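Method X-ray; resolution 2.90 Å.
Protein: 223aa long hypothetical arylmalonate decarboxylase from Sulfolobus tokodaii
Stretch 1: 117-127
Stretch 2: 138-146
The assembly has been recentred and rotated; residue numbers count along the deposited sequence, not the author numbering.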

ATOM      1  N   TYR A 117     -25.930  23.452 -20.910  1.00 28.35           N
ATOM      2  CA  TYR A 117     -27.105  24.036 -21.560  1.00 30.69           C
ATOM      3  C   TYR A 117     -27.101  24.079 -23.083  1.00 32.02           C
ATOM      4  O   TYR A 117     -26.139  23.686 -23.738  1.00 32.60           O
ATOM      5  CB  TYR A 117     -27.314  25.465 -21.063  1.00 30.84           C
ATOM      6  CG  TYR A 117     -27.061  25.658 -19.593  1.00 31.51           C
ATOM      7  CD1 TYR A 117     -27.755  24.918 -18.643  1.00 32.21           C
ATOM      8  CD2 TYR A 117     -26.135  26.598 -19.150  1.00 32.84           C
ATOM      9  CE1 TYR A 117     -27.537  25.109 -17.284  1.00 33.34           C
ATOM     10  CE2 TYR A 117     -25.905  26.800 -17.798  1.00 33.76           C
ATOM     11  CZ  TYR A 117     -26.610  26.055 -16.868  1.00 34.52           C
ATOM     12  OH  TYR A 117     -26.399  26.280 -15.525  1.00 34.97           O
ATOM     13  N   ILE A 118     -28.198  24.603 -23.624  1.00 32.81           N
ATOM     14  CA  ILE A 118     -28.373  24.748 -25.061  1.00 33.88           C
ATOM     15  C   ILE A 118     -28.033  26.179 -25.466  1.00 34.52           C
ATOM     16  O   ILE A 118     -28.171  27.100 -24.668  1.00 33.90           O
ATOM     17  CB  ILE A 118     -29.826  24.436 -25.477  1.00 34.07           C
ATOM     18  CG1 ILE A 118     -30.793  25.265 -24.631  1.00 33.94           C
ATOM     19  CG2 ILE A 118     -30.112  22.951 -25.324  1.00 30.84           C
ATOM     20  CD1 ILE A 118     -32.245  25.046 -24.986  1.00 33.87           C
ATOM     21  N   LYS A 119     -27.604  26.346 -26.715  1.00 36.99           N
ATOM     22  CA  LYS A 119     -27.195  27.639 -27.276  1.00 39.10           C
ATOM     23  C   LYS A 119     -27.670  28.906 -26.574  1.00 39.47           C
ATOM     24  O   LYS A 119     -26.856  29.694 -26.086  1.00 40.69           O
ATOM     25  CB  LYS A 119     -27.579  27.729 -28.763  1.00 40.99           C
ATOM     26  CG  LYS A 119     -26.676  26.927 -29.702  1.00 43.36           C
ATOM     27  CD  LYS A 119     -26.853  27.352 -31.164  1.00 46.83           C
ATOM     28  CE  LYS A 119     -25.888  26.598 -32.091  1.00 49.35           C
ATOM     29  NZ  LYS A 119     -25.955  27.027 -33.531  1.00 49.97           N
ATOM     30  N   GLU A 120     -28.982  29.100 -26.540  1.00 39.14           N
ATOM     31  CA  GLU A 120     -29.588  30.278 -25.934  1.00 39.07           C
ATOM     32  C   GLU A 120     -29.094  30.522 -24.520  1.00 37.84           C
ATOM     33  O   GLU A 120     -28.496  31.551 -24.232  1.00 37.98           O
ATOM     34  CB  GLU A 120     -31.111  30.130 -25.927  1.00 42.40           C
ATOM     35  CG  GLU A 120     -31.724  29.817 -27.305  1.00 49.02           C
ATOM     36  CD  GLU A 120     -31.084  28.600 -27.996  1.00 52.07           C
ATOM     37  OE1 GLU A 120     -31.049  27.508 -27.381  1.00 52.68           O
ATOM     38  OE2 GLU A 120     -30.616  28.737 -29.155  1.00 53.54           O
ATOM     39  N   ARG A 121     -29.331  29.567 -23.635  1.00 37.52           N
ATOM     40  CA  ARG A 121     -28.913  29.727 -22.254  1.00 36.94           C
ATOM     41  C   ARG A 121     -27.396  29.861 -22.090  1.00 35.50           C
ATOM     42  O   ARG A 121     -26.933  30.614 -21.235  1.00 34.47           O
ATOM     43  CB  ARG A 121     -29.444  28.571 -21.409  1.00 37.54           C
ATOM     44  CG  ARG A 121     -29.516  28.910 -19.940  1.00 40.21           C
ATOM     45  CD  ARG A 121     -30.135  27.789 -19.144  1.00 43.73           C
ATOM     46  NE  ARG A 121     -30.052  28.063 -17.712  1.00 47.94           N
ATOM     47  CZ  ARG A 121     -30.436  27.210 -16.768  1.00 49.93           C
ATOM     48  NH1 ARG A 121     -30.324  27.540 -15.485  1.00 50.53           N
ATOM     49  NH2 ARG A 121     -30.930  26.024 -17.110  1.00 49.90           N
ATOM     50  N   THR A 122     -26.622  29.139 -22.897  1.00 34.29           N
ATOM     51  CA  THR A 122     -25.165  29.238 -22.812  1.00 33.30           C
ATOM     52  C   THR A 122     -24.763  30.664 -23.171  1.00 33.97           C
ATOM     53  O   THR A 122     -23.799  31.214 -22.634  1.00 33.99           O
ATOM     54  CB  THR A 122     -24.458  28.276 -23.794  1.00 31.56           C
ATOM     55  OG1 THR A 122     -24.777  26.924 -23.449  1.00 30.88           O
ATOM     56  CG2 THR A 122     -22.940  28.468 -23.744  1.00 27.13           C
ATOM     57  N   LEU A 123     -25.515  31.261 -24.086  1.00 34.39           N
ATOM     58  CA  LEU A 123     -25.239  32.617 -24.512  1.00 35.43           C
ATOM     59  C   LEU A 123     -25.494  33.601 -23.372  1.00 35.16           C
ATOM     60  O   LEU A 123     -24.794  34.600 -23.244  1.00 34.68           O
ATOM     61  CB  LEU A 123     -26.108  32.971 -25.718  1.00 37.10           C
ATOM     62  CG  LEU A 123     -25.376  33.774 -26.794  1.00 39.24           C
ATOM     63  CD1 LEU A 123     -24.886  35.108 -26.213  1.00 40.86           C
ATOM     64  CD2 LEU A 123     -24.196  32.957 -27.312  1.00 39.02           C
ATOM     65  N   GLU A 124     -26.493  33.313 -22.545  1.00 35.89           N
ATOM     66  CA  GLU A 124     -26.824  34.181 -21.422  1.00 37.75           C
ATOM     67  C   GLU A 124     -25.762  34.091 -20.344  1.00 37.47           C
ATOM     68  O   GLU A 124     -25.488  35.071 -19.660  1.00 37.30           O
ATOM     69  CB  GLU A 124     -28.162  33.789 -20.803  1.00 40.93           C
ATOM     70  CG  GLU A 124     -29.305  33.683 -21.784  1.00 47.71           C
ATOM     71  CD  GLU A 124     -30.605  33.259 -21.115  1.00 52.40           C
ATOM     72  OE1 GLU A 124     -30.658  32.142 -20.545  1.00 55.07           O
ATOM     73  OE2 GLU A 124     -31.579  34.046 -21.158  1.00 54.73           O
ATOM     74  N   GLU A 125     -25.187  32.901 -20.183  1.00 37.77           N
ATOM     75  CA  GLU A 125     -24.149  32.658 -19.180  1.00 36.96           C
ATOM     76  C   GLU A 125     -22.883  33.390 -19.578  1.00 35.11           C
ATOM     77  O   GLU A 125     -22.197  33.958 -18.740  1.00 35.00           O
ATOM     78  CB  GLU A 125     -23.854  31.165 -19.079  1.00 39.67           C
ATOM     79  CG  GLU A 125     -23.027  30.764 -17.872  1.00 44.17           C
ATOM     80  CD  GLU A 125     -23.821  30.862 -16.587  1.00 47.49           C
ATOM     81  OE1 GLU A 125     -25.041  30.582 -16.645  1.00 49.08           O
ATOM     82  OE2 GLU A 125     -23.230  31.199 -15.528  1.00 48.54           O
ATOM     83  N   VAL A 126     -22.576  33.347 -20.868  1.00 33.43           N
ATOM     84  CA  VAL A 126     -21.413  34.023 -21.416  1.00 32.75           C
ATOM     85  C   VAL A 126     -21.531  35.513 -21.114  1.00 34.09           C
ATOM     86  O   VAL A 126     -20.606  36.129 -20.600  1.00 34.10           O
ATOM     87  CB  VAL A 126     -21.345  33.828 -22.946  1.00 31.65           C
ATOM     88  CG1 VAL A 126     -20.323  34.764 -23.560  1.00 27.95           C
ATOM     89  CG2 VAL A 126     -21.005  32.391 -23.262  1.00 29.95           C
ATOM     90  N   GLU A 127     -22.683  36.087 -21.434  1.00 36.27           N
ATOM     91  CA  GLU A 127     -22.921  37.506 -21.202  1.00 39.45           C
ATOM     92  C   GLU A 127     -22.857  37.863 -19.726  1.00 37.28           C
ATOM     93  O   GLU A 127     -22.403  38.938 -19.348  1.00 36.26           O
ATOM     94  CB  GLU A 127     -24.279  37.901 -21.804  1.00 45.76           C
ATOM     95  CG  GLU A 127     -25.113  38.902 -21.000  1.00 55.75           C
ATOM     96  CD  GLU A 127     -26.139  38.222 -20.072  1.00 62.52           C
ATOM     97  OE1 GLU A 127     -25.730  37.583 -19.071  1.00 64.54           O
ATOM     98  OE2 GLU A 127     -27.361  38.326 -20.352  1.00 65.82           O
ATOM     99  N   GLY A 138     -13.908  32.005 -25.447  1.00 28.81           N
ATOM    100  CA  GLY A 138     -14.606  30.905 -26.093  1.00 29.02           C
ATOM    101  C   GLY A 138     -15.586  30.190 -25.188  1.00 28.70           C
ATOM    102  O   GLY A 138     -15.541  30.356 -23.975  1.00 29.03           O
ATOM    103  N   TYR A 139     -16.470  29.388 -25.773  1.00 28.54           N
ATOM    104  CA  TYR A 139     -17.460  28.661 -24.990  1.00 28.93           C
ATOM    105  C   TYR A 139     -18.190  27.588 -25.788  1.00 28.43           C
ATOM    106  O   TYR A 139     -18.089  27.530 -27.011  1.00 30.20           O
ATOM    107  CB  TYR A 139     -18.488  29.631 -24.424  1.00 30.60           C
ATOM    108  CG  TYR A 139     -19.126  30.492 -25.481  1.00 33.84           C
ATOM    109  CD1 TYR A 139     -18.560  31.712 -25.855  1.00 34.68           C
ATOM    110  CD2 TYR A 139     -20.282  30.075 -26.136  1.00 35.89           C
ATOM    111  CE1 TYR A 139     -19.131  32.500 -26.857  1.00 34.78           C
ATOM    112  CE2 TYR A 139     -20.864  30.856 -27.143  1.00 36.84           C
ATOM    113  CZ  TYR A 139     -20.284  32.065 -27.497  1.00 36.48           C
ATOM    114  OH  TYR A 139     -20.860  32.826 -28.492  1.00 37.45           O
ATOM    115  N   ASP A 140     -18.926  26.737 -25.081  1.00 27.40           N
ATOM    116  CA  ASP A 140     -19.692  25.662 -25.703  1.00 26.12           C
ATOM    117  C   ASP A 140     -20.575  25.032 -24.624  1.00 25.87           C
ATOM    118  O   ASP A 140     -20.335  25.219 -23.432  1.00 25.26           O
ATOM    119  CB  ASP A 140     -18.758  24.606 -26.313  1.00 25.23           C
ATOM    120  CG  ASP A 140     -19.464  23.713 -27.332  1.00 26.80           C
ATOM    121  OD1 ASP A 140     -18.830  22.759 -27.841  1.00 28.01           O
ATOM    122  OD2 ASP A 140     -20.654  23.963 -27.632  1.00 26.69           O
ATOM    123  N   GLY A 141     -21.604  24.299 -25.046  1.00 25.74           N
ATOM    124  CA  GLY A 141     -22.506  23.663 -24.103  1.00 24.03           C
ATOM    125  C   GLY A 141     -22.879  22.266 -24.554  1.00 24.25           C
ATOM    126  O   GLY A 141     -22.708  21.929 -25.721  1.00 24.41           O
ATOM    127  N   LEU A 142     -23.388  21.450 -23.635  1.00 24.45           N
ATOM    128  CA  LEU A 142     -23.774  20.082 -23.961  1.00 24.28           C
ATOM    129  C   LEU A 142     -25.158  20.037 -24.590  1.00 24.68           C
ATOM    130  O   LEU A 142     -25.590  18.998 -25.079  1.00 25.31           O
ATOM    131  CB  LEU A 142     -23.756  19.208 -22.706  1.00 23.39           C
ATOM    132  CG  LEU A 142     -22.410  19.042 -22.001  1.00 21.99           C
ATOM    133  CD1 LEU A 142     -22.604  18.241 -20.718  1.00 20.41           C
ATOM    134  CD2 LEU A 142     -21.428  18.358 -22.932  1.00 18.85           C
ATOM    135  N   GLY A 143     -25.851  21.171 -24.559  1.00 26.04           N
ATOM    136  CA  GLY A 143     -27.181  21.260 -25.133  1.00 25.45           C
ATOM    137  C   GLY A 143     -28.212  20.369 -24.478  1.00 26.86           C
ATOM    138  O   GLY A 143     -28.954  19.676 -25.171  1.00 28.27           O
ATOM    139  N   LYS A 144     -28.259  20.370 -23.147  1.00 27.78           N
ATOM    140  CA  LYS A 144     -29.230  19.558 -22.414  1.00 27.60           C
ATOM    141  C   LYS A 144     -30.226  20.481 -21.738  1.00 28.57           C
ATOM    142  O   LYS A 144     -29.973  21.679 -21.594  1.00 27.55           O
ATOM    143  CB  LYS A 144     -28.539  18.679 -21.367  1.00 26.47           C
ATOM    144  CG  LYS A 144     -27.704  17.562 -21.957  1.00 27.12           C
ATOM    145  CD  LYS A 144     -27.165  16.633 -20.884  1.00 28.09           C
ATOM    146  CE  LYS A 144     -26.354  15.497 -21.495  1.00 27.78           C
ATOM    147  NZ  LYS A 144     -25.823  14.563 -20.458  1.00 26.97           N
ATOM    148  N   ILE A 145     -31.357  19.922 -21.322  1.00 30.33           N
ATOM    149  CA  ILE A 145     -32.397  20.714 -20.682  1.00 32.21           C
ATOM    150  C   ILE A 145     -32.789  20.198 -19.303  1.00 32.16           C
ATOM    151  O   ILE A 145     -32.847  20.964 -18.345  1.00 32.85           O
ATOM    152  CB  ILE A 145     -33.654  20.755 -21.561  1.00 33.41           C
ATOM    153  CG1 ILE A 145     -33.310  21.324 -22.934  1.00 34.08           C
ATOM    154  CG2 ILE A 145     -34.722  21.595 -20.897  1.00 34.81           C
ATOM    155  CD1 ILE A 145     -34.444  21.226 -23.929  1.00 35.42           C
ATOM    156  N   ARG A 146     -33.063  18.904 -19.214  1.00 32.27           N
ATOM    157  CA  ARG A 146     -33.466  18.281 -17.963  1.00 33.34           C
ATOM    158  C   ARG A 146     -32.288  18.057 -17.021  1.00 32.33           C
ATOM    159  O   ARG A 146     -31.245  17.543 -17.421  1.00 32.89           O
ATOM    160  CB  ARG A 146     -34.176  16.949 -18.249  1.00 36.59           C
ATOM    161  CG  ARG A 146     -35.530  17.115 -18.909  1.00 38.63           C
ATOM    162  CD  ARG A 146     -36.046  15.826 -19.523  1.00 44.49           C
ATOM    163  NE  ARG A 146     -36.274  14.759 -18.551  1.00 46.37           N
ATOM    164  CZ  ARG A 146     -35.436  13.752 -18.332  1.00 48.83           C
ATOM    165  NH1 ARG A 146     -35.735  12.831 -17.436  1.00 48.83           N
ATOM    166  NH2 ARG A 146     -34.296  13.665 -19.005  1.00 52.54           N
TER

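This is a small, mainly apolar contact in which one face of a helix rests on a tyrosine ring from a strand, while a single backbone hydrogen bond ties Tyr-117 to Gly-143. The two stretches together bury 441 Å². The helix and strand axes approach to 8.3 Å, with 145° between their N-to-C directions, so the elements run roughly, but not strictly, antiparallel. The register reflects this: Val-126, late in stretch 1, lies nearest Tyr-139, early in stretch 2, with 7.6 Å between their CA atoms, whereas the CA atoms of Ile-118 and Gly-143 come within 3.7 Å. Side chains fill the wider end; at the narrow end the backbones themselves meet.

Tyr-139 organises the wider end. It has the largest covered area of any residue here, 80 Å², and its CA-to-CB bond points toward the helix, with chi1 in the p well. Val-126 CG2 sits over one face of the Tyr-139 ring, 3.7 Å from the centroid and 19° off the ring normal, which is the geometry of a CH-pi interaction; its closest ring atom is Tyr-139 CG, at 3.5 Å. Val-126 and Thr-122 are one helical turn apart, joined by the hydrogen bond from Val-126 N to Thr-122 O (3.0 Å), and both direct their CA-to-CB bonds toward the strand. Thr-122 CG2 reaches Tyr-139 CD2 at 3.9 Å, approaching the ring obliquely. Leu-123 begins sideways, but its end comes nearer: Leu-123 CD2 lies 3.9 Å from Tyr-139 CE2 and 3.5 Å from Tyr-139 OH. This oblique contact extends the apolar packing toward the phenolic end of the ring.

At the narrow end, Gly-143 N donates to Tyr-117 O over 2.7 Å. The N-H...O angle of 132° shows that this bond is short but distinctly bent. Tyr-117 points its CA-to-CB bond away, so its part in the contact is chiefly that of its backbone; Tyr-117 CA also lies 3.7 Å from Lys-144 O. Ile-118 packs beside the same segment, with Ile-118 CG2 3.3 Å from Gly-143 C and 4.3 Å from Ile-145 CG1, the latter an apolar contact between side chains.

The glycines at this end differ in what their geometry shows. An ideal CB on Gly-141 would point toward the helical stretch and fall 2.5 Å from Tyr-117 O and 2.7 Å from Thr-122 OG1, both clashes, so the bare backbone is what permits this approach. Gly-141 CA is 4.0 Å from Thr-122 OG1. On Gly-143 an ideal CB would point away and remain 3.8 Å from Ile-118 CG2; here it is the positive phi, 63°, that favours glycine. Within stretch 2, Gly-141 N donates to Asp-140 OD2 at 2.8 Å, a local bond that engages this amide without drawing on the helix.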